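Local coordinates for protein uncharacterized metal-dependent hydrolase (Pyrococcus furiosus, PDB 3ICJ) that is an uncharacterized zinc-binding member of the amidohydrolase family that probably hydrolyses carbon-nitrogen bonds other than peptide bonds, at residues R370-L382 with V409-L423. Sequence-based numbering, arbitrary orientation.
Sequences RIEHASLVRDDQL and VGEERAKWAYRLKTL. With ZN (zinc ion), chain C.
Leu376 and Ala417 form a single beta bridge, their CA atoms 4.7 Å apart, where the loop leaving strand 370-371 meets the link between helices 405-413 and 420-426. Tyr418 N donates to Ser375 O at 2.9 Å, and Val377 N to Trp416 O at 3.1 Å. Leu376, buried and apolar, suits its place between Val409, whose CG1 its CD1 passes, and Ala417 CB, on which CD2 rests at 3.8 Å. Arg378 uses its aliphatic part: CG, anti to its own carbonyl carbon (chi1 -51°), lies over the six-membered ring of Trp416, 3.5 Å from the centroid, a CH-pi contact. Its guanidinium runs on to Asp380, and to Asp352 and Asp356 of helix 352-365. Arg419, at the N-cap of helix 420-426, is long enough to reach back: NH1 donates to Val377 O at 2.9 Å, and NH1 and NH2 both grip Asp379 OD1, end-on, nearly along its C-O axis. An alanine in place of this arginine is likely to leave the Asp379 carboxylate without this countercharge and Val377 O without this donor. Beyond the salt bridge, Leu382 packs on Thr422 CG2, while Val377 meets Leu423 tip to tip. Near the zinc site, a water links Ser375 OG to Tyr418 OH, which also bonds Asp402. Backbone bonds, a CH-pi contact and a salt bridge thus join the loop after zinc ligand His373 to the chain entering helix 420-426.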
ATOM      1  N   ARG A 370      14.658  -0.020  -3.373  1.00 35.17           N
ATOM      2  CA  ARG A 370      13.835   0.768  -2.514  1.00 37.87           C
ATOM      3  C   ARG A 370      13.575   0.043  -1.203  1.00 34.48           C
ATOM      4  O   ARG A 370      13.576  -1.194  -1.144  1.00 36.22           O
ATOM      5  CB  ARG A 370      12.511   1.233  -3.197  1.00 34.62           C
ATOM      6  CG  ARG A 370      11.722   0.157  -3.867  1.00 36.63           C
ATOM      7  CD  ARG A 370      10.468   0.707  -4.563  1.00 35.59           C
ATOM      8  NE  ARG A 370       9.372   0.925  -3.605  1.00 37.09           N
ATOM      9  CZ  ARG A 370       8.149   1.330  -3.938  1.00 42.25           C
ATOM     10  NH1 ARG A 370       7.848   1.602  -5.206  1.00 39.36           N
ATOM     11  NH2 ARG A 370       7.226   1.484  -2.995  1.00 37.88           N
ATOM     12  N   ILE A 371      13.336   0.836  -0.160  1.00 37.27           N
ATOM     13  CA  ILE A 371      12.987   0.318   1.157  1.00 37.62           C
ATOM     14  C   ILE A 371      11.566   0.774   1.501  1.00 35.13           C
ATOM     15  O   ILE A 371      11.227   1.953   1.388  1.00 41.33           O
ATOM     16  CB  ILE A 371      14.034   0.754   2.266  1.00 33.39           C
ATOM     17  CG1 ILE A 371      15.371   0.051   2.049  1.00 34.97           C
ATOM     18  CG2 ILE A 371      13.511   0.464   3.685  1.00 32.07           C
ATOM     19  CD1 ILE A 371      16.499   0.596   2.961  1.00 38.03           C
ATOM     20  N   GLU A 372      10.731  -0.189   1.874  1.00 33.82           N
ATOM     21  CA  GLU A 372       9.386   0.075   2.338  1.00 34.01           C
ATOM     22  C   GLU A 372       9.442   0.258   3.853  1.00 37.70           C
ATOM     23  O   GLU A 372      10.073  -0.545   4.558  1.00 37.41           O
ATOM     24  CB  GLU A 372       8.467  -1.117   2.022  1.00 36.39           C
ATOM     25  CG  GLU A 372       8.645  -1.657   0.607  1.00 38.89           C
ATOM     26  CD  GLU A 372       8.539  -0.547  -0.421  1.00 42.99           C
ATOM     27  OE1 GLU A 372       7.457   0.059  -0.524  1.00 37.79           O
ATOM     28  OE2 GLU A 372       9.547  -0.260  -1.105  1.00 46.71           O
ATOM     29  N   HIS A 373       8.758   1.304   4.317  1.00 35.70           N
ATOM     30  CA  HIS A 373       8.623   1.727   5.734  1.00 37.81           C
ATOM     31  C   HIS A 373       9.793   2.548   6.260  1.00 39.30           C
ATOM     32  O   HIS A 373       9.602   3.719   6.615  1.00 42.36           O
ATOM     33  CB  HIS A 373       8.228   0.578   6.681  1.00 41.86           C
ATOM     34  CG  HIS A 373       7.113  -0.272   6.149  1.00 43.39           C
ATOM     35  ND1 HIS A 373       5.858   0.230   5.888  1.00 56.27           N
ATOM     36  CD2 HIS A 373       7.083  -1.570   5.765  1.00 45.50           C
ATOM     37  CE1 HIS A 373       5.093  -0.726   5.392  1.00 60.31           C
ATOM     38  NE2 HIS A 373       5.815  -1.828   5.306  1.00 52.14           N
ATOM     39  N   ALA A 374      10.979   1.925   6.319  1.00 35.65           N
ATOM     40  CA  ALA A 374      12.171   2.506   6.960  1.00 39.31           C
ATOM     41  C   ALA A 374      11.811   3.191   8.289  1.00 38.64           C
ATOM     42  O   ALA A 374      12.198   4.340   8.530  1.00 42.11           O
ATOM     43  CB  ALA A 374      12.874   3.494   5.998  1.00 39.97           C
ATOM     44  N   SER A 375      11.054   2.485   9.128  1.00 35.24           N
ATOM     45  CA  SER A 375      10.391   3.074  10.298  1.00 33.12           C
ATOM     46  C   SER A 375      11.371   3.622  11.320  1.00 37.91           C
ATOM     47  O   SER A 375      11.172   4.719  11.851  1.00 39.23           O
ATOM     48  CB  SER A 375       9.460   2.053  10.955  1.00 39.89           C
ATOM     49  OG  SER A 375       8.561   1.528   9.993  1.00 38.56           O
ATOM     50  N   LEU A 376      12.428   2.861  11.600  1.00 34.34           N
ATOM     51  CA  LEU A 376      13.535   3.369  12.430  1.00 36.49           C
ATOM     52  C   LEU A 376      14.825   3.560  11.638  1.00 37.10           C
ATOM     53  O   LEU A 376      15.407   2.595  11.137  1.00 39.66           O
ATOM     54  CB  LEU A 376      13.788   2.444  13.622  1.00 37.54           C
ATOM     55  CG  LEU A 376      12.523   2.045  14.400  1.00 42.57           C
ATOM     56  CD1 LEU A 376      12.826   0.962  15.419  1.00 35.92           C
ATOM     57  CD2 LEU A 376      11.912   3.253  15.080  1.00 40.96           C
ATOM     58  N   VAL A 377      15.265   4.812  11.523  1.00 40.04           N
ATOM     59  CA  VAL A 377      16.528   5.124  10.852  1.00 33.93           C
ATOM     60  C   VAL A 377      17.430   5.896  11.807  1.00 35.53           C
ATOM     61  O   VAL A 377      17.062   6.968  12.317  1.00 34.70           O
ATOM     62  CB  VAL A 377      16.319   5.930   9.540  1.00 39.49           C
ATOM     63  CG1 VAL A 377      17.667   6.247   8.899  1.00 40.51           C
ATOM     64  CG2 VAL A 377      15.418   5.172   8.563  1.00 35.10           C
ATOM     65  N   ARG A 378      18.601   5.334  12.067  1.00 34.68           N
ATOM     66  CA  ARG A 378      19.587   5.982  12.930  1.00 35.46           C
ATOM     67  C   ARG A 378      20.323   7.101  12.172  1.00 39.06           C
ATOM     68  O   ARG A 378      20.441   7.050  10.936  1.00 36.92           O
ATOM     69  CB  ARG A 378      20.594   4.955  13.460  1.00 33.84           C
ATOM     70  CG  ARG A 378      19.971   3.709  14.099  1.00 34.09           C
ATOM     71  CD  ARG A 378      21.033   2.757  14.694  1.00 37.04           C
ATOM     72  NE  ARG A 378      22.151   2.453  13.790  1.00 39.04           N
ATOM     73  CZ  ARG A 378      22.291   1.315  13.116  1.00 34.65           C
ATOM     74  NH1 ARG A 378      23.332   1.156  12.319  1.00 32.80           N
ATOM     75  NH2 ARG A 378      21.383   0.332  13.219  1.00 35.95           N
ATOM     76  N   ASP A 379      20.816   8.095  12.921  1.00 34.69           N
ATOM     77  CA  ASP A 379      21.688   9.152  12.391  1.00 38.06           C
ATOM     78  C   ASP A 379      22.847   8.597  11.563  1.00 38.09           C
ATOM     79  O   ASP A 379      23.130   9.094  10.469  1.00 38.36           O
ATOM     80  CB  ASP A 379      22.247  10.017  13.527  1.00 40.33           C
ATOM     81  CG  ASP A 379      21.245  11.050  14.034  1.00 47.48           C
ATOM     82  OD1 ASP A 379      20.063  11.024  13.618  1.00 45.94           O
ATOM     83  OD2 ASP A 379      21.642  11.894  14.856  1.00 49.12           O
ATOM     84  N   ASP A 380      23.478   7.537  12.063  1.00 37.75           N
ATOM     85  CA  ASP A 380      24.609   6.929  11.366  1.00 41.12           C
ATOM     86  C   ASP A 380      24.232   6.185  10.073  1.00 41.88           C
ATOM     87  O   ASP A 380      25.110   5.845   9.284  1.00 50.14           O
ATOM     88  CB  ASP A 380      25.443   6.045  12.318  1.00 41.67           C
ATOM     89  CG  ASP A 380      24.690   4.799  12.806  1.00 46.72           C
ATOM     90  OD1 ASP A 380      24.325   3.940  11.986  1.00 51.39           O
ATOM     91  OD2 ASP A 380      24.506   4.648  14.026  1.00 57.67           O
ATOM     92  N   GLN A 381      22.940   5.940   9.850  1.00 35.90           N
ATOM     93  CA  GLN A 381      22.506   5.267   8.626  1.00 38.23           C
ATOM     94  C   GLN A 381      22.212   6.243   7.497  1.00 40.47           C
ATOM     95  O   GLN A 381      22.162   5.846   6.329  1.00 39.44           O
ATOM     96  CB  GLN A 381      21.265   4.400   8.897  1.00 37.14           C
ATOM     97  CG  GLN A 381      21.543   3.165   9.758  1.00 42.39           C
ATOM     98  CD  GLN A 381      20.264   2.461  10.179  1.00 34.82           C
ATOM     99  OE1 GLN A 381      19.286   3.106  10.552  1.00 41.46           O
ATOM    100  NE2 GLN A 381      20.252   1.144  10.077  1.00 32.40           N
ATOM    101  N   LEU A 382      22.014   7.513   7.854  1.00 43.83           N
ATOM    102  CA  LEU A 382      21.635   8.570   6.906  1.00 39.47           C
ATOM    103  C   LEU A 382      22.617   8.765   5.751  1.00 41.95           C
ATOM    104  O   LEU A 382      22.198   8.846   4.599  1.00 39.56           O
ATOM    105  CB  LEU A 382      21.438   9.906   7.630  1.00 36.05           C
ATOM    106  CG  LEU A 382      20.360   9.974   8.707  1.00 33.94           C
ATOM    107  CD1 LEU A 382      20.359  11.355   9.362  1.00 36.91           C
ATOM    108  CD2 LEU A 382      18.980   9.658   8.119  1.00 31.98           C
ATOM    109  N   VAL A 409      10.392   0.945  22.028  1.00 34.41           N
ATOM    110  CA  VAL A 409      11.792   1.236  21.773  1.00 33.22           C
ATOM    111  C   VAL A 409      12.414   2.279  22.706  1.00 33.63           C
ATOM    112  O   VAL A 409      13.621   2.481  22.685  1.00 34.88           O
ATOM    113  CB  VAL A 409      12.050   1.612  20.269  1.00 32.63           C
ATOM    114  CG1 VAL A 409      11.568   0.502  19.341  1.00 30.95           C
ATOM    115  CG2 VAL A 409      11.446   2.983  19.901  1.00 34.55           C
ATOM    116  N   GLY A 410      11.603   2.921  23.542  1.00 30.89           N
ATOM    117  CA  GLY A 410      12.131   3.873  24.516  1.00 31.21           C
ATOM    118  C   GLY A 410      12.266   5.257  23.908  1.00 33.59           C
ATOM    119  O   GLY A 410      12.219   5.411  22.689  1.00 33.90           O
ATOM    120  N   GLU A 411      12.449   6.250  24.770  1.00 38.15           N
ATOM    121  CA  GLU A 411      12.566   7.655  24.384  1.00 40.83           C
ATOM    122  C   GLU A 411      13.716   7.961  23.415  1.00 37.97           C
ATOM    123  O   GLU A 411      13.537   8.766  22.496  1.00 39.90           O
ATOM    124  CB  GLU A 411      12.687   8.555  25.640  1.00 42.17           C
ATOM    125  CG  GLU A 411      11.596   8.314  26.680  1.00 47.67           C
ATOM    126  CD  GLU A 411      11.488   9.409  27.740  1.00 51.45           C
ATOM    127  OE1 GLU A 411      12.318  10.344  27.748  1.00 51.58           O
ATOM    128  OE2 GLU A 411      10.563   9.323  28.574  1.00 50.03           O
ATOM    129  N   GLU A 412      14.877   7.328  23.608  1.00 36.62           N
ATOM    130  CA  GLU A 412      16.046   7.612  22.757  1.00 37.32           C
ATOM    131  C   GLU A 412      15.861   7.057  21.340  1.00 38.34           C
ATOM    132  O   GLU A 412      16.074   7.768  20.360  1.00 40.47           O
ATOM    133  CB  GLU A 412      17.359   7.098  23.374  1.00 41.95           C
ATOM    134  CG  GLU A 412      17.811   7.807  24.659  1.00 61.13           C
ATOM    135  CD  GLU A 412      17.914   9.329  24.530  1.00 67.85           C
ATOM    136  OE1 GLU A 412      18.479   9.830  23.531  1.00 64.44           O
ATOM    137  OE2 GLU A 412      17.429  10.026  25.447  1.00 68.66           O
ATOM    138  N   ARG A 413      15.421   5.802  21.225  1.00 33.91           N
ATOM    139  CA  ARG A 413      15.262   5.191  19.900  1.00 33.32           C
ATOM    140  C   ARG A 413      14.013   5.699  19.173  1.00 37.31           C
ATOM    141  O   ARG A 413      13.909   5.582  17.962  1.00 37.72           O
ATOM    142  CB  ARG A 413      15.251   3.664  20.010  1.00 34.93           C
ATOM    143  CG  ARG A 413      16.555   3.085  20.546  1.00 35.93           C
ATOM    144  CD  ARG A 413      16.549   1.577  20.445  1.00 31.87           C
ATOM    145  NE  ARG A 413      15.630   0.972  21.415  1.00 32.19           N
ATOM    146  CZ  ARG A 413      15.486  -0.338  21.561  1.00 29.65           C
ATOM    147  NH1 ARG A 413      16.204  -1.159  20.797  1.00 33.23           N
ATOM    148  NH2 ARG A 413      14.642  -0.832  22.469  1.00 37.01           N
ATOM    149  N   ALA A 414      13.078   6.284  19.918  1.00 31.56           N
ATOM    150  CA  ALA A 414      11.885   6.917  19.327  1.00 31.49           C
ATOM    151  C   ALA A 414      12.251   8.118  18.452  1.00 34.78           C
ATOM    152  O   ALA A 414      11.495   8.497  17.545  1.00 33.55           O
ATOM    153  CB  ALA A 414      10.925   7.328  20.423  1.00 30.66           C
ATOM    154  N   LYS A 415      13.424   8.703  18.705  1.00 32.07           N
ATOM    155  CA  LYS A 415      13.985   9.737  17.831  1.00 35.19           C
ATOM    156  C   LYS A 415      14.298   9.233  16.404  1.00 36.29           C
ATOM    157  O   LYS A 415      14.380  10.020  15.455  1.00 36.84           O
ATOM    158  CB  LYS A 415      15.246  10.349  18.462  1.00 30.44           C
ATOM    159  CG  LYS A 415      14.995  11.154  19.769  1.00 32.21           C
ATOM    160  CD  LYS A 415      16.322  11.493  20.456  1.00 36.49           C
ATOM    161  CE  LYS A 415      16.070  12.229  21.779  1.00 42.19           C
ATOM    162  NZ  LYS A 415      17.304  12.258  22.600  1.00 41.18           N
ATOM    163  N   TRP A 416      14.450   7.926  16.258  1.00 34.68           N
ATOM    164  CA  TRP A 416      14.704   7.328  14.946  1.00 36.58           C
ATOM    165  C   TRP A 416      13.437   7.169  14.109  1.00 36.57           C
ATOM    166  O   TRP A 416      13.512   6.887  12.912  1.00 35.07           O
ATOM    167  CB  TRP A 416      15.357   5.945  15.116  1.00 38.68           C
ATOM    168  CG  TRP A 416      16.687   5.937  15.877  1.00 33.20           C
ATOM    169  CD1 TRP A 416      17.525   7.000  16.104  1.00 40.69           C
ATOM    170  CD2 TRP A 416      17.333   4.788  16.461  1.00 33.67           C
ATOM    171  NE1 TRP A 416      18.634   6.587  16.814  1.00 36.14           N
ATOM    172  CE2 TRP A 416      18.547   5.235  17.036  1.00 35.08           C
ATOM    173  CE3 TRP A 416      17.004   3.420  16.544  1.00 38.95           C
ATOM    174  CZ2 TRP A 416      19.437   4.367  17.700  1.00 39.18           C
ATOM    175  CZ3 TRP A 416      17.895   2.551  17.205  1.00 38.28           C
ATOM    176  CH2 TRP A 416      19.093   3.037  17.779  1.00 36.98           C
ATOM    177  N   ALA A 417      12.275   7.343  14.730  1.00 32.15           N
ATOM    178  CA  ALA A 417      11.021   6.918  14.114  1.00 36.65           C
ATOM    179  C   ALA A 417      10.396   7.919  13.151  1.00 41.45           C
ATOM    180  O   ALA A 417      10.242   9.092  13.496  1.00 37.88           O
ATOM    181  CB  ALA A 417      10.002   6.526  15.185  1.00 35.61           C
ATOM    182  N   TYR A 418      10.005   7.422  11.969  1.00 40.97           N
ATOM    183  CA  TYR A 418       9.190   8.169  10.985  1.00 37.28           C
ATOM    184  C   TYR A 418       9.750   9.552  10.683  1.00 40.35           C
ATOM    185  O   TYR A 418       9.067  10.593  10.802  1.00 38.85           O
ATOM    186  CB  TYR A 418       7.701   8.215  11.398  1.00 36.39           C
ATOM    187  CG  TYR A 418       7.125   6.847  11.711  1.00 31.59           C
ATOM    188  CD1 TYR A 418       7.243   5.785  10.797  1.00 36.12           C
ATOM    189  CD2 TYR A 418       6.472   6.603  12.920  1.00 33.79           C
ATOM    190  CE1 TYR A 418       6.722   4.512  11.094  1.00 43.15           C
ATOM    191  CE2 TYR A 418       5.937   5.335  13.220  1.00 43.48           C
ATOM    192  CZ  TYR A 418       6.070   4.296  12.300  1.00 46.76           C
ATOM    193  OH  TYR A 418       5.545   3.041  12.589  1.00 45.61           O
ATOM    194  N   ARG A 419      11.016   9.531  10.278  1.00 36.77           N
ATOM    195  CA  ARG A 419      11.800  10.741  10.069  1.00 35.90           C
ATOM    196  C   ARG A 419      11.550  11.311   8.670  1.00 37.76           C
ATOM    197  O   ARG A 419      12.462  11.392   7.847  1.00 40.21           O
ATOM    198  CB  ARG A 419      13.284  10.407  10.270  1.00 32.58           C
ATOM    199  CG  ARG A 419      13.595   9.950  11.680  1.00 39.70           C
ATOM    200  CD  ARG A 419      15.097   9.698  11.880  1.00 35.04           C
ATOM    201  NE  ARG A 419      15.890  10.928  11.922  1.00 37.43           N
ATOM    202  CZ  ARG A 419      17.188  10.949  12.214  1.00 35.66           C
ATOM    203  NH1 ARG A 419      17.833   9.809  12.471  1.00 32.59           N
ATOM    204  NH2 ARG A 419      17.854  12.098  12.244  1.00 38.71           N
ATOM    205  N   LEU A 420      10.300  11.708   8.419  1.00 38.36           N
ATOM    206  CA  LEU A 420       9.827  12.080   7.094  1.00 38.90           C
ATOM    207  C   LEU A 420      10.616  13.233   6.503  1.00 36.92           C
ATOM    208  O   LEU A 420      11.030  13.171   5.344  1.00 39.29           O
ATOM    209  CB  LEU A 420       8.326  12.432   7.128  1.00 33.23           C
ATOM    210  CG  LEU A 420       7.387  11.392   7.758  1.00 41.16           C
ATOM    211  CD1 LEU A 420       5.928  11.813   7.615  1.00 36.96           C
ATOM    212  CD2 LEU A 420       7.588  10.021   7.153  1.00 41.46           C
ATOM    213  N   LYS A 421      10.828  14.277   7.303  1.00 37.54           N
ATOM    214  CA  LYS A 421      11.531  15.465   6.826  1.00 33.36           C
ATOM    215  C   LYS A 421      12.999  15.138   6.498  1.00 38.05           C
ATOM    216  O   LYS A 421      13.500  15.511   5.434  1.00 42.48           O
ATOM    217  CB  LYS A 421      11.406  16.605   7.849  1.00 38.57           C
ATOM    218  CG  LYS A 421      12.297  17.821   7.592  1.00 40.65           C
ATOM    219  CD  LYS A 421      11.863  18.559   6.341  1.00 49.99           C
ATOM    220  CE  LYS A 421      12.551  19.909   6.221  1.00 57.51           C
ATOM    221  NZ  LYS A 421      12.691  20.276   4.789  1.00 63.97           N
ATOM    222  N   THR A 422      13.662  14.416   7.395  1.00 37.92           N
ATOM    223  CA  THR A 422      15.063  14.054   7.217  1.00 37.13           C
ATOM    224  C   THR A 422      15.252  13.143   6.003  1.00 36.12           C
ATOM    225  O   THR A 422      16.057  13.447   5.122  1.00 35.55           O
ATOM    226  CB  THR A 422      15.635  13.400   8.482  1.00 37.22           C
ATOM    227  OG1 THR A 422      15.567  14.337   9.549  1.00 37.18           O
ATOM    228  CG2 THR A 422      17.110  12.997   8.305  1.00 37.32           C
ATOM    229  N   LEU A 423      14.493  12.052   5.944  1.00 33.97           N
ATOM    230  CA  LEU A 423      14.570  11.147   4.806  1.00 36.50           C
ATOM    231  C   LEU A 423      14.289  11.803   3.445  1.00 37.52           C
ATOM    232  O   LEU A 423      15.013  11.567   2.477  1.00 36.99           O
ATOM    233  CB  LEU A 423      13.691   9.903   5.028  1.00 33.97           C
ATOM    234  CG  LEU A 423      14.003   8.992   6.225  1.00 38.02           C
ATOM    235  CD1 LEU A 423      12.897   7.952   6.364  1.00 34.59           C
ATOM    236  CD2 LEU A 423      15.374   8.327   6.118  1.00 36.39           C
TER
HETATM  237 ZN    ZN C 602       5.667  -4.169   4.816  0.50 66.73          ZN
HETATM  238  O   HOH W   1      12.595   6.920  10.148  1.00 36.54           O
HETATM  239  O   HOH W   2       6.350   0.703  11.335  1.00 41.56           O
HETATM  240  O   HOH W   3      20.969   8.194  15.976  1.00 47.68           O